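Local coordinates for sugar ABC transporter substrate-binding protein, BlMnBP1 (Bifidobacterium animalis subsp. lactis ATCC 27673, PDB 6I5R), which binds mannobiose and probably delivers manno-oligosaccharides to an ABC transporter for uptake during growth on beta-mannan, at residues S109-T121 and G324-M338. Residues are numbered along the deposited sequence; the frame is centred on the assembly and turned at random.
Sequences SEFSNYFVPYGET and GINKNISKEKQEASM. With ZN (zinc ion), chain H; ZN (zinc ion), chain J.
N113 touches K327 first, its carbonyl O lying against CE of the lysine. Next, the O of Y114 accepts from K327 N at 3.0 Å in a nearly straight bond (175°), the donor standing above the carbonyl plane. K327 CG packs against this same peptide; its chi1 of 55° sets CG between the lysine's own backbone N and carbonyl carbon, against the Y114 carbonyl, and a bend at chi2 (74°) turns the rest of the chain so that CE comes to N113 O. A water also donates to Y114 O. Beside it, N326 OD1 closes an Asx turn with N328 N.

F115 and N326 form a single beta bridge. CA of F115 makes a C-H...O contact with I325 O, an oxygen that also sits at the ring's edge, in its plane, and takes V116 N at 2.8 Å. The F115 side chain also touches L91 of helix 83-93. V116 then points into the second segment: CG2 meets I325 CG2 at 3.7 Å and the amide carbon CD of Q334 at 3.6 Å, while CG1 faces the methyl of M338. Q334 OE1 is held by K19 N. A second water joins V116 O to I325 N, extending the pairing where no direct bond is made.

Y118 closes the run. Its CE1 touches I325 CD1 at 3.7 Å, M338 CG comes to the ring edge, and the sulfur makes an oblique Met-aromatic contact, 5.4 Å from the centroid; OH bonds to Y323 O. Replacing the tyrosine with an alanine is likely to open a gap beside I325 and M338 and to leave Y323 O without its phenolic partner.

In this solute-binding protein fold the contact is plain packing of the 113-118 loop on strand 314-325 and helix 331-346. Backbone bonds and a bridging water set the pairing at the strand end whatever the side chains, while V116 and Y118 carry the join to the helix through apolar contacts.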
loop_
_atom_site.group_PDB
_atom_site.type_symbol
_atom_site.label_atom_id
_atom_site.label_comp_id
_atom_site.label_asym_id
_atom_site.label_seq_id
_atom_site.Cartn_x
_atom_site.Cartn_y
_atom_site.Cartn_z
ATOM N N SER A 109 16.136 1.569 9.696
ATOM C CA SER A 109 17.341 1.377 10.472
ATOM C C SER A 109 17.233 0.199 11.436
ATOM O O SER A 109 18.261 -0.223 11.985
ATOM C CB SER A 109 17.639 2.655 11.246
ATOM O OG SER A 109 16.597 2.867 12.185
ATOM N N GLU A 110 16.025 -0.330 11.674
ATOM C CA GLU A 110 15.858 -1.479 12.545
ATOM C C GLU A 110 15.672 -2.782 11.776
ATOM O O GLU A 110 15.537 -3.840 12.402
ATOM C CB GLU A 110 14.675 -1.277 13.487
ATOM C CG GLU A 110 14.961 -0.367 14.666
ATOM C CD GLU A 110 13.776 -0.244 15.581
ATOM O OE1 GLU A 110 13.589 0.847 16.161
ATOM O OE2 GLU A 110 13.026 -1.236 15.724
ATOM N N PHE A 111 15.692 -2.743 10.443
ATOM C CA PHE A 111 15.506 -3.967 9.673
ATOM C C PHE A 111 16.488 -5.043 10.107
ATOM O O PHE A 111 16.123 -6.210 10.275
ATOM C CB PHE A 111 15.685 -3.697 8.181
ATOM C CG PHE A 111 14.505 -3.014 7.521
ATOM C CD1 PHE A 111 13.220 -3.060 8.067
ATOM C CD2 PHE A 111 14.693 -2.318 6.329
ATOM C CE1 PHE A 111 12.153 -2.418 7.430
ATOM C CE2 PHE A 111 13.629 -1.672 5.699
ATOM C CZ PHE A 111 12.368 -1.740 6.239
ATOM N N SER A 112 17.765 -4.685 10.219
ATOM C CA SER A 112 18.763 -5.695 10.532
ATOM C C SER A 112 18.563 -6.301 11.912
ATOM O O SER A 112 19.157 -7.342 12.196
ATOM C CB SER A 112 20.166 -5.110 10.430
ATOM O OG SER A 112 20.359 -4.123 11.417
ATOM N N ASN A 113 17.779 -5.668 12.783
ATOM C CA ASN A 113 17.489 -6.265 14.084
ATOM C C ASN A 113 16.440 -7.362 14.009
ATOM O O ASN A 113 16.212 -8.051 15.009
ATOM C CB ASN A 113 17.011 -5.216 15.085
ATOM C CG ASN A 113 18.098 -4.255 15.445
ATOM O OD1 ASN A 113 19.274 -4.607 15.413
ATOM N ND2 ASN A 113 17.729 -3.039 15.796
ATOM N N TYR A 114 15.828 -7.553 12.863
ATOM C CA TYR A 114 14.698 -8.450 12.717
ATOM C C TYR A 114 14.766 -9.360 11.501
ATOM O O TYR A 114 14.262 -10.485 11.579
ATOM C CB TYR A 114 13.391 -7.633 12.623
ATOM C CG TYR A 114 13.010 -6.833 13.861
ATOM C CD1 TYR A 114 12.727 -7.478 15.058
ATOM C CD2 TYR A 114 12.893 -5.438 13.819
ATOM C CE1 TYR A 114 12.347 -6.773 16.178
ATOM C CE2 TYR A 114 12.538 -4.716 14.966
ATOM C CZ TYR A 114 12.253 -5.402 16.135
ATOM O OH TYR A 114 11.883 -4.704 17.274
ATOM N N PHE A 115 15.346 -8.923 10.381
ATOM C CA PHE A 115 15.106 -9.545 9.096
ATOM C C PHE A 115 16.418 -9.987 8.481
ATOM O O PHE A 115 17.469 -9.348 8.657
ATOM C CB PHE A 115 14.383 -8.585 8.110
ATOM C CG PHE A 115 13.001 -8.177 8.564
ATOM C CD1 PHE A 115 12.010 -9.122 8.769
ATOM C CD2 PHE A 115 12.707 -6.863 8.803
ATOM C CE1 PHE A 115 10.766 -8.743 9.221
ATOM C CE2 PHE A 115 11.465 -6.486 9.248
ATOM C CZ PHE A 115 10.500 -7.433 9.470
ATOM N N VAL A 116 16.331 -11.088 7.752
ATOM C CA VAL A 116 17.476 -11.607 6.994
ATOM C C VAL A 116 17.715 -10.722 5.777
ATOM O O VAL A 116 16.780 -10.481 5.005
ATOM C CB VAL A 116 17.211 -13.044 6.556
ATOM C CG1 VAL A 116 18.398 -13.578 5.733
ATOM C CG2 VAL A 116 16.922 -13.932 7.755
ATOM N N PRO A 117 18.936 -10.260 5.532
ATOM C CA PRO A 117 19.193 -9.550 4.269
ATOM C C PRO A 117 19.147 -10.533 3.108
ATOM O O PRO A 117 19.728 -11.616 3.174
ATOM C CB PRO A 117 20.596 -8.946 4.469
ATOM C CG PRO A 117 21.242 -9.806 5.519
ATOM C CD PRO A 117 20.138 -10.375 6.382
ATOM N N TYR A 118 18.387 -10.173 2.071
ATOM C CA TYR A 118 18.337 -10.965 0.854
ATOM C C TYR A 118 19.625 -10.847 0.054
ATOM O O TYR A 118 19.916 -11.737 -0.743
ATOM C CB TYR A 118 17.176 -10.522 -0.050
ATOM C CG TYR A 118 15.820 -10.907 0.483
ATOM C CD1 TYR A 118 15.315 -12.190 0.308
ATOM C CD2 TYR A 118 15.032 -9.980 1.145
ATOM C CE1 TYR A 118 14.065 -12.540 0.804
ATOM C CE2 TYR A 118 13.827 -10.326 1.669
ATOM C CZ TYR A 118 13.326 -11.586 1.491
ATOM O OH TYR A 118 12.092 -11.878 2.020
ATOM N N GLY A 119 20.374 -9.771 0.232
ATOM C CA GLY A 119 21.534 -9.494 -0.598
ATOM C C GLY A 119 21.772 -8.001 -0.717
ATOM O O GLY A 119 20.937 -7.188 -0.352
ATOM N N GLU A 120 22.963 -7.651 -1.209
ATOM C CA GLU A 120 23.268 -6.253 -1.482
ATOM C C GLU A 120 22.163 -5.676 -2.346
ATOM O O GLU A 120 21.745 -6.299 -3.322
ATOM C CB GLU A 120 24.588 -6.089 -2.242
ATOM C CG GLU A 120 25.854 -5.862 -1.422
ATOM C CD GLU A 120 27.039 -5.520 -2.329
ATOM O OE1 GLU A 120 26.982 -4.566 -3.107
ATOM O OE2 GLU A 120 28.046 -6.225 -2.306
ATOM N N THR A 121 21.732 -4.453 -2.038
ATOM C CA THR A 121 20.673 -3.843 -2.835
ATOM C C THR A 121 21.096 -3.686 -4.297
ATOM O O THR A 121 20.304 -3.920 -5.222
ATOM C CB THR A 121 20.277 -2.495 -2.240
ATOM O OG1 THR A 121 19.910 -2.666 -0.868
ATOM C CG2 THR A 121 19.107 -1.896 -2.996
ATOM N N GLY A 324 9.433 -10.445 4.500
ATOM C CA GLY A 324 10.645 -10.440 5.288
ATOM C C GLY A 324 10.781 -11.746 6.040
ATOM O O GLY A 324 9.792 -12.379 6.407
ATOM N N ILE A 325 12.036 -12.145 6.250
ATOM C CA ILE A 325 12.396 -13.431 6.843
ATOM C C ILE A 325 13.010 -13.192 8.216
ATOM O O ILE A 325 13.869 -12.318 8.386
ATOM C CB ILE A 325 13.376 -14.214 5.947
ATOM C CG1 ILE A 325 12.712 -14.535 4.606
ATOM C CG2 ILE A 325 13.809 -15.504 6.604
ATOM C CD1 ILE A 325 13.650 -14.960 3.535
ATOM N N ASN A 326 12.587 -14.006 9.183
ATOM C CA ASN A 326 12.984 -13.862 10.583
ATOM C C ASN A 326 14.464 -14.217 10.770
ATOM O O ASN A 326 14.859 -15.367 10.545
ATOM C CB ASN A 326 12.088 -14.778 11.427
ATOM C CG ASN A 326 12.235 -14.571 12.918
ATOM O OD1 ASN A 326 13.102 -13.854 13.381
ATOM N ND2 ASN A 326 11.372 -15.246 13.686
ATOM N N LYS A 327 15.269 -13.273 11.201
ATOM C CA LYS A 327 16.654 -13.615 11.400
ATOM C C LYS A 327 16.868 -14.620 12.539
ATOM O O LYS A 327 17.908 -15.214 12.632
ATOM C CB LYS A 327 17.477 -12.375 11.689
ATOM C CG LYS A 327 16.955 -11.594 12.827
ATOM C CD LYS A 327 17.244 -12.273 14.117
ATOM C CE LYS A 327 17.419 -11.293 15.234
ATOM N NZ LYS A 327 18.487 -11.759 16.157
ATOM N N ASN A 328 15.878 -14.794 13.395
ATOM C CA ASN A 328 16.058 -15.678 14.545
ATOM C C ASN A 328 15.978 -17.155 14.188
ATOM O O ASN A 328 16.312 -18.006 15.022
ATOM C CB ASN A 328 15.000 -15.397 15.606
ATOM C CG ASN A 328 15.154 -14.043 16.245
ATOM O OD1 ASN A 328 16.248 -13.539 16.375
ATOM N ND2 ASN A 328 14.050 -13.474 16.701
ATOM N N ILE A 329 15.501 -17.499 13.001
ATOM C CA ILE A 329 15.242 -18.902 12.729
ATOM C C ILE A 329 16.497 -19.597 12.209
ATOM O O ILE A 329 17.497 -18.950 11.871
ATOM C CB ILE A 329 14.063 -19.074 11.751
ATOM C CG1 ILE A 329 14.480 -18.679 10.322
ATOM C CG2 ILE A 329 12.847 -18.289 12.241
ATOM C CD1 ILE A 329 13.338 -18.598 9.370
ATOM N N SER A 330 16.437 -20.924 12.153
ATOM C CA SER A 330 17.587 -21.755 11.785
ATOM C C SER A 330 18.019 -21.468 10.352
ATOM O O SER A 330 17.257 -20.916 9.553
ATOM C CB SER A 330 17.228 -23.236 11.923
ATOM O OG SER A 330 16.329 -23.653 10.902
ATOM N N LYS A 331 19.267 -21.854 10.022
ATOM C CA LYS A 331 19.730 -21.655 8.650
ATOM C C LYS A 331 18.822 -22.398 7.667
ATOM O O LYS A 331 18.489 -21.865 6.597
ATOM C CB LYS A 331 21.194 -22.086 8.466
ATOM C CG LYS A 331 21.488 -23.569 8.675
ATOM C CD LYS A 331 22.751 -24.064 7.929
ATOM C CE LYS A 331 23.514 -25.141 8.745
ATOM N NZ LYS A 331 22.673 -26.148 9.517
ATOM N N GLU A 332 18.348 -23.588 8.046
ATOM C CA GLU A 332 17.486 -24.363 7.162
ATOM C C GLU A 332 16.207 -23.596 6.859
ATOM O O GLU A 332 15.811 -23.474 5.696
ATOM C CB GLU A 332 17.177 -25.731 7.794
ATOM C CG GLU A 332 16.412 -26.710 6.900
ATOM C CD GLU A 332 16.289 -28.119 7.509
ATOM O OE1 GLU A 332 16.133 -28.238 8.768
ATOM O OE2 GLU A 332 16.375 -29.134 6.732
ATOM N N LYS A 333 15.565 -23.042 7.899
ATOM C CA LYS A 333 14.301 -22.337 7.692
ATOM C C LYS A 333 14.514 -20.998 7.004
ATOM O O LYS A 333 13.654 -20.555 6.240
ATOM C CB LYS A 333 13.567 -22.140 9.021
ATOM C CG LYS A 333 13.150 -23.474 9.632
ATOM C CD LYS A 333 12.258 -23.290 10.863
ATOM C CE LYS A 333 11.868 -24.647 11.452
ATOM N NZ LYS A 333 10.737 -24.493 12.379
ATOM N N GLN A 334 15.635 -20.333 7.274
ATOM C CA GLN A 334 15.962 -19.138 6.509
ATOM C C GLN A 334 16.044 -19.441 5.018
ATOM O O GLN A 334 15.517 -18.693 4.187
ATOM C CB GLN A 334 17.277 -18.539 7.002
ATOM C CG GLN A 334 17.209 -17.894 8.360
ATOM C CD GLN A 334 18.446 -17.110 8.673
ATOM O OE1 GLN A 334 19.289 -16.952 7.828
ATOM N NE2 GLN A 334 18.547 -16.581 9.893
ATOM N N GLU A 335 16.698 -20.537 4.655
ATOM C CA GLU A 335 16.844 -20.860 3.243
ATOM C C GLU A 335 15.524 -21.336 2.654
ATOM O O GLU A 335 15.132 -20.909 1.557
ATOM C CB GLU A 335 17.935 -21.922 3.065
ATOM C CG GLU A 335 18.321 -22.122 1.615
ATOM C CD GLU A 335 19.284 -23.272 1.412
ATOM O OE1 GLU A 335 19.999 -23.637 2.384
ATOM O OE2 GLU A 335 19.332 -23.779 0.267
ATOM N N ALA A 336 14.791 -22.175 3.389
ATOM C CA ALA A 336 13.474 -22.585 2.924
ATOM C C ALA A 336 12.590 -21.368 2.683
ATOM O O ALA A 336 11.876 -21.296 1.684
ATOM C CB ALA A 336 12.815 -23.517 3.930
ATOM N N SER A 337 12.659 -20.392 3.584
ATOM C CA SER A 337 11.804 -19.212 3.469
ATOM C C SER A 337 12.205 -18.366 2.269
ATOM O O SER A 337 11.345 -17.793 1.595
ATOM C CB SER A 337 11.885 -18.386 4.753
ATOM O OG SER A 337 11.322 -19.064 5.865
ATOM N N MET A 338 13.515 -18.263 2.004
ATOM C CA MET A 338 13.981 -17.435 0.892
ATOM C C MET A 338 13.656 -18.092 -0.443
ATOM O O MET A 338 13.348 -17.398 -1.429
ATOM C CB MET A 338 15.486 -17.162 1.021
ATOM C CG MET A 338 15.986 -16.121 0.046
ATOM S SD MET A 338 17.721 -15.614 0.290
ATOM C CE MET A 338 17.809 -15.169 2.024
HETATM ZN ZN ZN H . 28.953 -4.729 -3.778
HETATM ZN ZN ZN J . 15.873 5.086 12.109
HETATM O O HOH W 1 13.400 -11.553 14.085
HETATM O O HOH W 2 13.981 -10.476 5.212
HETATM O O HOH W 3 28.556 -6.223 -5.198
HETATM O O HOH W 4 29.985 -6.019 -3.563
HETATM O O HOH W 5 16.875 6.284 13.561
#